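Local structure of putative ribosomal N-acetyltransferase YdaF (1NSL) at residues Phe3-Asn8 with Cys115-Thr120; Ala25-Gln30 with Gly98-Lys103; Leu73-Ser78 with Lys108-Ala113. The protein is a putative N-acetyltransferase of the GNAT family that may acetylate ribosomal proteins at their N termini. One frame throughout, in Å; residues are numbered along the deposited sequence.

Contact 1: Phe3-Asn8 with Cys115-Thr120; sequences FTCKVN and CRKLIT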
loop_
_atom_site.group_PDB
_atom_site.type_symbol
_atom_site.label_atom_id
_atom_site.label_comp_id
_atom_site.label_asym_id
_atom_site.label_seq_id
_atom_site.Cartn_x
_atom_site.Cartn_y
_atom_site.Cartn_z
ATOM N N PHE C 3 23.184 0.526 -15.728
ATOM C CA PHE C 3 22.408 0.269 -16.902
ATOM C C PHE C 3 22.102 1.581 -17.611
ATOM O O PHE C 3 21.441 2.402 -17.062
ATOM C CB PHE C 3 21.082 -0.316 -16.459
ATOM C CG PHE C 3 21.163 -1.645 -15.733
ATOM C CD1 PHE C 3 20.568 -1.792 -14.492
ATOM C CD2 PHE C 3 21.747 -2.751 -16.321
ATOM C CE1 PHE C 3 20.612 -2.999 -13.829
ATOM C CE2 PHE C 3 21.786 -3.980 -15.662
ATOM C CZ PHE C 3 21.208 -4.105 -14.406
ATOM N N THR C 4 22.554 1.780 -18.825
ATOM C CA THR C 4 22.308 3.024 -19.508
ATOM C C THR C 4 22.144 2.740 -20.957
ATOM O O THR C 4 22.320 1.603 -21.425
ATOM C CB THR C 4 23.550 3.907 -19.526
ATOM O OG1 THR C 4 24.530 3.273 -20.354
ATOM C CG2 THR C 4 24.180 4.056 -18.120
ATOM N N CYS C 5 21.891 3.808 -21.695
ATOM C CA CYS C 5 21.739 3.671 -23.104
ATOM C C CYS C 5 22.719 4.576 -23.753
ATOM O O CYS C 5 22.643 5.807 -23.618
ATOM C CB CYS C 5 20.344 4.068 -23.517
ATOM S SG CYS C 5 20.257 3.826 -25.294
ATOM N N LYS C 6 23.698 4.003 -24.429
ATOM C CA LYS C 6 24.627 4.886 -25.133
ATOM C C LYS C 6 24.081 5.245 -26.505
ATOM O O LYS C 6 23.980 4.433 -27.366
ATOM C CB LYS C 6 26.021 4.346 -25.207
ATOM C CG LYS C 6 26.914 5.307 -25.936
ATOM C CD LYS C 6 28.360 5.147 -25.522
ATOM C CE LYS C 6 29.312 5.674 -26.603
ATOM N NZ LYS C 6 30.737 5.323 -26.327
ATOM N N VAL C 7 23.663 6.483 -26.647
ATOM C CA VAL C 7 23.029 6.927 -27.853
ATOM C C VAL C 7 24.126 7.078 -28.835
ATOM O O VAL C 7 24.080 6.521 -29.925
ATOM C CB VAL C 7 22.401 8.279 -27.610
ATOM C CG1 VAL C 7 21.652 8.737 -28.846
ATOM C CG2 VAL C 7 21.478 8.190 -26.426
ATOM N N ASN C 8 25.123 7.850 -28.419
ATOM C CA ASN C 8 26.375 7.994 -29.141
ATOM C C ASN C 8 27.448 8.494 -28.166
ATOM O O ASN C 8 27.193 8.597 -26.981
ATOM C CB ASN C 8 26.215 8.899 -30.361
ATOM C CG ASN C 8 26.038 10.342 -29.999
ATOM O OD1 ASN C 8 26.654 10.835 -29.053
ATOM N ND2 ASN C 8 25.184 11.039 -30.744
ATOM N N CYS C 115 15.490 10.275 -29.369
ATOM C CA CYS C 115 14.197 9.688 -29.816
ATOM C C CYS C 115 14.460 8.438 -30.690
ATOM O O CYS C 115 13.788 7.436 -30.534
ATOM C CB CYS C 115 13.280 10.705 -30.544
ATOM S SG CYS C 115 12.747 12.050 -29.434
ATOM N N ARG C 116 15.443 8.485 -31.591
ATOM C CA ARG C 116 15.722 7.297 -32.383
ATOM C C ARG C 116 16.069 6.078 -31.484
ATOM O O ARG C 116 15.519 4.969 -31.679
ATOM C CB ARG C 116 16.781 7.544 -33.459
ATOM C CG ARG C 116 16.438 8.683 -34.432
ATOM C CD ARG C 116 17.565 9.077 -35.487
ATOM N NE ARG C 116 16.937 9.481 -36.742
ATOM C CZ ARG C 116 17.237 10.596 -37.414
ATOM N NH1 ARG C 116 18.155 11.416 -36.927
ATOM N NH2 ARG C 116 16.627 10.903 -38.559
ATOM N N LYS C 117 16.962 6.216 -30.516
ATOM C CA LYS C 117 17.158 5.045 -29.694
ATOM C C LYS C 117 15.812 4.583 -29.117
ATOM O O LYS C 117 15.522 3.370 -29.128
ATOM C CB LYS C 117 18.143 5.257 -28.556
ATOM C CG LYS C 117 19.605 5.157 -28.937
ATOM C CD LYS C 117 20.034 3.832 -29.599
ATOM C CE LYS C 117 21.425 4.048 -30.210
ATOM N NZ LYS C 117 21.749 3.383 -31.501
ATOM N N LEU C 118 15.002 5.547 -28.639
ATOM C CA LEU C 118 13.739 5.256 -27.952
ATOM C C LEU C 118 12.768 4.532 -28.846
ATOM O O LEU C 118 12.074 3.626 -28.433
ATOM C CB LEU C 118 13.102 6.531 -27.454
ATOM C CG LEU C 118 11.906 6.363 -26.514
ATOM C CD1 LEU C 118 12.109 5.157 -25.643
ATOM C CD2 LEU C 118 11.655 7.620 -25.580
ATOM N N ILE C 119 12.747 4.949 -30.098
ATOM C CA ILE C 119 11.843 4.399 -31.042
ATOM C C ILE C 119 12.290 2.982 -31.276
ATOM O O ILE C 119 11.526 2.022 -31.030
ATOM C CB ILE C 119 11.881 5.253 -32.283
ATOM C CG1 ILE C 119 11.205 6.566 -31.893
ATOM C CG2 ILE C 119 11.204 4.523 -33.499
ATOM C CD1 ILE C 119 11.264 7.626 -32.909
ATOM N N THR C 120 13.545 2.833 -31.687
ATOM C CA THR C 120 14.053 1.501 -31.916
ATOM C C THR C 120 13.488 0.530 -30.849
ATOM O O THR C 120 12.893 -0.487 -31.160
ATOM C CB THR C 120 15.613 1.495 -31.887
ATOM O OG1 THR C 120 16.162 2.209 -33.016
ATOM C CG2 THR C 120 16.146 0.042 -32.039
#
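Two peptide groups of Phe3-Asn8 are the flat elements that meet helix 115-120, and both do so through their carbonyl oxygens: CE of Lys117 lies 3.6 Å from Val7 O and 3.8 Å from Lys6 O. No aromatic ring takes part, and the remaining contacts are made alongside by aliphatic and sulfur atoms. Within 115-120, Lys117 makes all the contacts to 3-8. With CG anti to the carbonyl carbon (chi1 -81°), it sets CG 3.9 Å from SG of Cys5; the bend at chi2 (-57°) then acts on CD and the atoms beyond, and CE ends near both carbonyl oxygens. The sulfur stands anti to the backbone N of Cys5 (chi1 -179°). Val7 lies past it, with CG1 4.1 Å from CG of Lys117 and the two side chains sliding by each other in opposite directions. The join is therefore van der Waals in character and small, 143 Å² in all, with Lys117 exposed as a whole. Val7 and Asn8 together face Ile11 in a classic beta bulge. Cys5 is hydrogen-bonded through its backbone to Ile13 in strand 11-15. Cys5 and Leu118 of helix 110-124 both pack on Met2 of a second subunit; strand 5-6 is outermost only in its own chain's sheet.

Contact 2: Ala25-Gln30 with Gly98-Lys103; sequences AELIIQ and GYWIAK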
loop_
_atom_site.group_PDB
_atom_site.type_symbol
_atom_site.label_atom_id
_atom_site.label_comp_id
_atom_site.label_asym_id
_atom_site.label_seq_id
_atom_site.Cartn_x
_atom_site.Cartn_y
_atom_site.Cartn_z
ATOM N N ALA C 25 15.739 19.681 -10.320
ATOM C CA ALA C 25 14.952 20.809 -9.870
ATOM C C ALA C 25 15.557 22.141 -10.325
ATOM O O ALA C 25 14.861 23.064 -10.727
ATOM C CB ALA C 25 14.813 20.773 -8.335
ATOM N N GLU C 26 16.866 22.249 -10.276
ATOM C CA GLU C 26 17.486 23.506 -10.663
ATOM C C GLU C 26 17.295 23.720 -12.157
ATOM O O GLU C 26 16.930 24.804 -12.615
ATOM C CB GLU C 26 18.951 23.483 -10.275
ATOM C CG GLU C 26 19.819 24.616 -10.774
ATOM C CD GLU C 26 21.221 24.445 -10.224
ATOM O OE1 GLU C 26 21.534 23.301 -9.785
ATOM O OE2 GLU C 26 21.991 25.435 -10.180
ATOM N N LEU C 27 17.497 22.657 -12.913
ATOM C CA LEU C 27 17.284 22.729 -14.350
ATOM C C LEU C 27 15.825 23.100 -14.623
ATOM O O LEU C 27 15.483 23.692 -15.634
ATOM C CB LEU C 27 17.566 21.370 -14.953
ATOM C CG LEU C 27 18.536 21.128 -16.077
ATOM C CD1 LEU C 27 19.695 22.031 -16.044
ATOM C CD2 LEU C 27 19.018 19.738 -15.798
ATOM N N ILE C 28 14.941 22.774 -13.705
ATOM C CA ILE C 28 13.573 23.050 -14.027
ATOM C C ILE C 28 13.196 24.477 -13.712
ATOM O O ILE C 28 12.344 25.038 -14.383
ATOM C CB ILE C 28 12.629 22.072 -13.358
ATOM C CG1 ILE C 28 12.592 20.777 -14.175
ATOM C CG2 ILE C 28 11.252 22.645 -13.290
ATOM C CD1 ILE C 28 11.817 19.677 -13.537
ATOM N N ILE C 29 13.843 25.071 -12.715
ATOM C CA ILE C 29 13.478 26.415 -12.309
ATOM C C ILE C 29 14.108 27.294 -13.323
ATOM O O ILE C 29 13.659 28.417 -13.596
ATOM C CB ILE C 29 14.081 26.761 -10.918
ATOM C CG1 ILE C 29 13.694 25.716 -9.881
ATOM C CG2 ILE C 29 13.592 28.100 -10.441
ATOM C CD1 ILE C 29 14.598 25.665 -8.661
ATOM N N GLN C 30 15.199 26.778 -13.861
ATOM C CA GLN C 30 16.018 27.545 -14.775
ATOM C C GLN C 30 15.241 27.751 -16.054
ATOM O O GLN C 30 15.228 28.823 -16.622
ATOM C CB GLN C 30 17.302 26.802 -15.040
ATOM C CG GLN C 30 18.494 27.651 -14.976
ATOM C CD GLN C 30 19.628 26.960 -14.285
ATOM O OE1 GLN C 30 20.312 26.108 -14.873
ATOM N NE2 GLN C 30 19.842 27.321 -13.022
ATOM N N GLY C 98 7.786 12.109 -25.267
ATOM C CA GLY C 98 7.911 13.498 -24.841
ATOM C C GLY C 98 9.363 13.715 -24.512
ATOM O O GLY C 98 10.113 12.762 -24.437
ATOM N N TYR C 99 9.776 14.948 -24.326
ATOM C CA TYR C 99 11.169 15.214 -24.094
ATOM C C TYR C 99 11.248 16.682 -23.899
ATOM O O TYR C 99 10.406 17.365 -24.378
ATOM C CB TYR C 99 11.948 14.858 -25.356
ATOM C CG TYR C 99 11.280 15.327 -26.646
ATOM C CD1 TYR C 99 11.165 16.671 -26.939
ATOM C CD2 TYR C 99 10.766 14.418 -27.555
ATOM C CE1 TYR C 99 10.558 17.090 -28.056
ATOM C CE2 TYR C 99 10.155 14.837 -28.715
ATOM C CZ TYR C 99 10.046 16.184 -28.953
ATOM O OH TYR C 99 9.441 16.669 -30.086
ATOM N N TRP C 100 12.226 17.174 -23.162
ATOM C CA TRP C 100 12.468 18.607 -23.065
ATOM C C TRP C 100 13.916 18.757 -22.838
ATOM O O TRP C 100 14.564 17.806 -22.370
ATOM C CB TRP C 100 11.749 19.266 -21.919
ATOM C CG TRP C 100 12.005 18.754 -20.550
ATOM C CD1 TRP C 100 11.262 17.836 -19.899
ATOM C CD2 TRP C 100 12.979 19.210 -19.613
ATOM N NE1 TRP C 100 11.732 17.652 -18.633
ATOM C CE2 TRP C 100 12.787 18.491 -18.428
ATOM C CE3 TRP C 100 14.010 20.152 -19.655
ATOM C CZ2 TRP C 100 13.587 18.664 -17.301
ATOM C CZ3 TRP C 100 14.803 20.334 -18.526
ATOM C CH2 TRP C 100 14.582 19.595 -17.367
ATOM N N ILE C 101 14.453 19.924 -23.157
ATOM C CA ILE C 101 15.859 20.113 -22.937
ATOM C C ILE C 101 16.174 21.519 -22.415
ATOM O O ILE C 101 15.364 22.428 -22.507
ATOM C CB ILE C 101 16.553 19.759 -24.204
ATOM C CG1 ILE C 101 17.970 19.298 -23.936
ATOM C CG2 ILE C 101 16.497 20.914 -25.188
ATOM C CD1 ILE C 101 18.872 19.392 -25.224
ATOM N N ALA C 102 17.311 21.681 -21.752
ATOM C CA ALA C 102 17.686 22.995 -21.206
ATOM C C ALA C 102 18.232 23.836 -22.337
ATOM O O ALA C 102 18.873 23.328 -23.288
ATOM C CB ALA C 102 18.702 22.863 -20.142
ATOM N N LYS C 103 18.007 25.131 -22.244
ATOM C CA LYS C 103 18.275 25.918 -23.416
ATOM C C LYS C 103 19.704 25.779 -23.910
ATOM O O LYS C 103 19.963 25.596 -25.096
ATOM C CB LYS C 103 17.909 27.361 -23.160
ATOM C CG LYS C 103 16.770 27.851 -24.005
ATOM C CD LYS C 103 17.127 29.260 -24.489
ATOM C CE LYS C 103 16.194 29.813 -25.545
ATOM N NZ LYS C 103 16.585 31.239 -25.733
#
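Trp100 and Ile28 meet where helix 21-30 packs on strand 94-101 in the alpha/beta GNAT fold. The evidence for a face-specific contact is the direction of the strand residues: Trp100 and Ala102 point to this helix, whereas Ile101 points away and, with Tyr99, packs on helix 110-124 across the sheet. The tight part is at the six-membered ring of the indole. CG1 of Ile28 is equally close to CZ2 and CH2 of Trp100, 3.9 Å from each, and the two side chains cross at about a right angle. With chi1 at -81°, CG1 of Ile28 stands anti to its carbonyl carbon, which carries the ethyl branch to the indole. Leu27 comes to the ring edge, near its plane, with CB 4.2 Å from CH2 of Trp100. Phe40 also meets the indole, its plane inclined by about 55°, and touches Ile28, so the buried tryptophan is enclosed by more than the helix.

The looser part lies toward the end of the strand, where CD1 of Leu27 is 4.3 Å from CB of Ala102. Beyond it the segments end in the exposed Gln30 and Lys103. There the polar link is indirect: ND2 of Asn31 donates to Leu27 O, while its OD1 accepts a weak hydrogen bond from Lys103 N.

Contact 3: Leu73-Ser78 with Lys108-Ala113; sequences LLYDGS and KGIITA
Tyr75 is approached by Lys108 and Ile110 in two different ways, and the ring geometry separates them. The electrostatic term is a cation-pi interaction: NZ of Lys108 stands 4.7 Å from the ring centroid and 20° off the ring normal, hence over the face. The extended lysine chain passes the ring on its way, CD being 4.2 Å from CE2 of Tyr75 in an oblique approach.

The apolar term is at the edge. CD1 of Ile110 lies near the ring plane beside CD2 of Tyr75, and 4.1 Å from CB of Tyr75, with the side chains crossing at about a right angle. Tyr75 CG is anti to the backbone N (chi1 171°), and the ring is thereby directed to the helix start. Leu73, two residues earlier on the same side of the strand, also points to the helix.

The backbone at each side has a defined form. Tyr75 to Ser78 form a type I' turn, closed by Ser78 N to Tyr75 O at 3.2 Å and Tyr75 N to Ser78 O at 3.3 Å. On the other segment, Gly109 occupies the N-cap position of the helix with positive phi (66°), in the loop that in GNAT relatives binds the pyrophosphate of acetyl-CoA.

Around this site, the ring of His10 lies nearly parallel to that of Tyr75, and its ND1 is hydrogen-bonded to Asp76. Ile110 continues onto Ile11 of strand 11-15 and Ile101 of strand 94-101, while Ile111 reaches Val145 of helix 140-149. The contact joins the end of strand 69-75, where the hairpin turns, to the start of helix 110-124 and the loop before it.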
loop_
_atom_site.group_PDB
_atom_site.type_symbol
_atom_site.label_atom_id
_atom_site.label_comp_id
_atom_site.label_asym_id
_atom_site.label_seq_id
_atom_site.Cartn_x
_atom_site.Cartn_y
_atom_site.Cartn_z
ATOM N N LEU C 73 18.286 12.846 -19.893
ATOM C CA LEU C 73 19.212 13.067 -21.000
ATOM C C LEU C 73 20.510 13.627 -20.414
ATOM O O LEU C 73 20.529 14.583 -19.636
ATOM C CB LEU C 73 18.609 13.976 -22.088
ATOM C CG LEU C 73 17.505 13.188 -22.827
ATOM C CD1 LEU C 73 16.511 13.990 -23.602
ATOM C CD2 LEU C 73 18.111 12.095 -23.676
ATOM N N LEU C 74 21.616 12.987 -20.763
ATOM C CA LEU C 74 22.904 13.399 -20.246
ATOM C C LEU C 74 23.741 13.695 -21.436
ATOM O O LEU C 74 23.853 12.858 -22.314
ATOM C CB LEU C 74 23.610 12.248 -19.529
ATOM C CG LEU C 74 22.954 11.350 -18.503
ATOM C CD1 LEU C 74 23.924 10.249 -18.017
ATOM C CD2 LEU C 74 22.447 12.160 -17.354
ATOM N N TYR C 75 24.340 14.876 -21.462
ATOM C CA TYR C 75 25.312 15.246 -22.476
ATOM C C TYR C 75 26.661 15.195 -21.777
ATOM O O TYR C 75 26.910 15.885 -20.793
ATOM C CB TYR C 75 25.047 16.649 -23.057
ATOM C CG TYR C 75 26.173 17.141 -23.964
ATOM C CD1 TYR C 75 27.349 17.676 -23.430
ATOM C CD2 TYR C 75 26.068 17.067 -25.323
ATOM C CE1 TYR C 75 28.382 18.109 -24.236
ATOM C CE2 TYR C 75 27.109 17.506 -26.154
ATOM C CZ TYR C 75 28.264 18.018 -25.611
ATOM O OH TYR C 75 29.298 18.426 -26.473
ATOM N N ASP C 76 27.540 14.351 -22.274
ATOM C CA ASP C 76 28.868 14.250 -21.688
ATOM C C ASP C 76 28.919 14.069 -20.212
ATOM O O ASP C 76 29.878 14.465 -19.575
ATOM C CB ASP C 76 29.725 15.437 -22.076
ATOM C CG ASP C 76 30.417 15.207 -23.378
ATOM O OD1 ASP C 76 31.022 14.126 -23.523
ATOM O OD2 ASP C 76 30.379 16.010 -24.318
ATOM N N GLY C 77 27.887 13.443 -19.667
ATOM C CA GLY C 77 27.909 13.104 -18.271
ATOM C C GLY C 77 26.813 13.726 -17.443
ATOM O O GLY C 77 26.433 13.121 -16.430
ATOM N N SER C 78 26.281 14.894 -17.818
ATOM C CA SER C 78 25.256 15.470 -16.939
ATOM C C SER C 78 23.907 15.916 -17.499
ATOM O O SER C 78 23.823 16.403 -18.612
ATOM C CB SER C 78 25.864 16.581 -16.119
ATOM O OG SER C 78 26.332 17.587 -16.975
ATOM N N LYS C 108 21.891 20.750 -30.735
ATOM C CA LYS C 108 22.982 19.866 -30.951
ATOM C C LYS C 108 22.408 18.562 -31.349
ATOM O O LYS C 108 23.109 17.593 -31.422
ATOM C CB LYS C 108 23.752 19.726 -29.682
ATOM C CG LYS C 108 24.048 21.032 -29.016
ATOM C CD LYS C 108 24.944 20.761 -27.811
ATOM C CE LYS C 108 25.907 21.930 -27.585
ATOM N NZ LYS C 108 26.403 21.969 -26.168
ATOM N N GLY C 109 21.120 18.521 -31.617
ATOM C CA GLY C 109 20.505 17.250 -31.916
ATOM C C GLY C 109 20.471 16.254 -30.762
ATOM O O GLY C 109 20.514 15.029 -31.008
ATOM N N ILE C 110 20.382 16.708 -29.509
ATOM C CA ILE C 110 20.262 15.698 -28.475
ATOM C C ILE C 110 18.917 14.986 -28.623
ATOM O O ILE C 110 18.848 13.746 -28.656
ATOM C CB ILE C 110 20.336 16.238 -27.067
ATOM C CG1 ILE C 110 21.496 17.264 -26.885
ATOM C CG2 ILE C 110 20.491 15.088 -26.124
ATOM C CD1 ILE C 110 22.888 16.688 -26.600
ATOM N N ILE C 111 17.838 15.739 -28.747
ATOM C CA ILE C 111 16.523 15.091 -28.742
ATOM C C ILE C 111 16.329 14.082 -29.862
ATOM O O ILE C 111 15.962 12.895 -29.606
ATOM C CB ILE C 111 15.441 16.132 -28.693
ATOM C CG1 ILE C 111 15.693 16.932 -27.407
ATOM C CG2 ILE C 111 14.122 15.473 -28.746
ATOM C CD1 ILE C 111 14.858 18.181 -27.113
ATOM N N THR C 112 16.607 14.518 -31.097
ATOM C CA THR C 112 16.432 13.626 -32.237
ATOM C C THR C 112 17.164 12.326 -31.979
ATOM O O THR C 112 16.545 11.259 -31.812
ATOM C CB THR C 112 16.949 14.274 -33.468
ATOM O OG1 THR C 112 16.108 15.379 -33.773
ATOM C CG2 THR C 112 16.775 13.346 -34.706
ATOM N N ALA C 113 18.480 12.430 -31.849
ATOM C CA ALA C 113 19.307 11.273 -31.575
ATOM C C ALA C 113 18.737 10.369 -30.472
ATOM O O ALA C 113 18.722 9.165 -30.645
ATOM C CB ALA C 113 20.673 11.720 -31.226
#

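From the N terminus, Phe3-Asn8 opens the longest loop, which contact 1 closes only at Cys115-Thr120; contacts 2 and 3 are both nested within it. Ala25-Gln30 comes next, then Leu73-Ser78, and their partners follow in the same order, Gly98-Lys103 before Lys108-Ala113, so contacts 2 and 3 cross. Contacts 1 and 3 share helix 110-124 and lie about 10 Å apart between centres, tying strand 5-6 and the end of strand 69-75 to successive parts of that helix and the loop before it. Contact 2 attaches helix 21-30 to the other face of the sheet. Strand 94-101 connects the two sides: Ile101 CD1 packs 3.8 Å from Ile110 CG1.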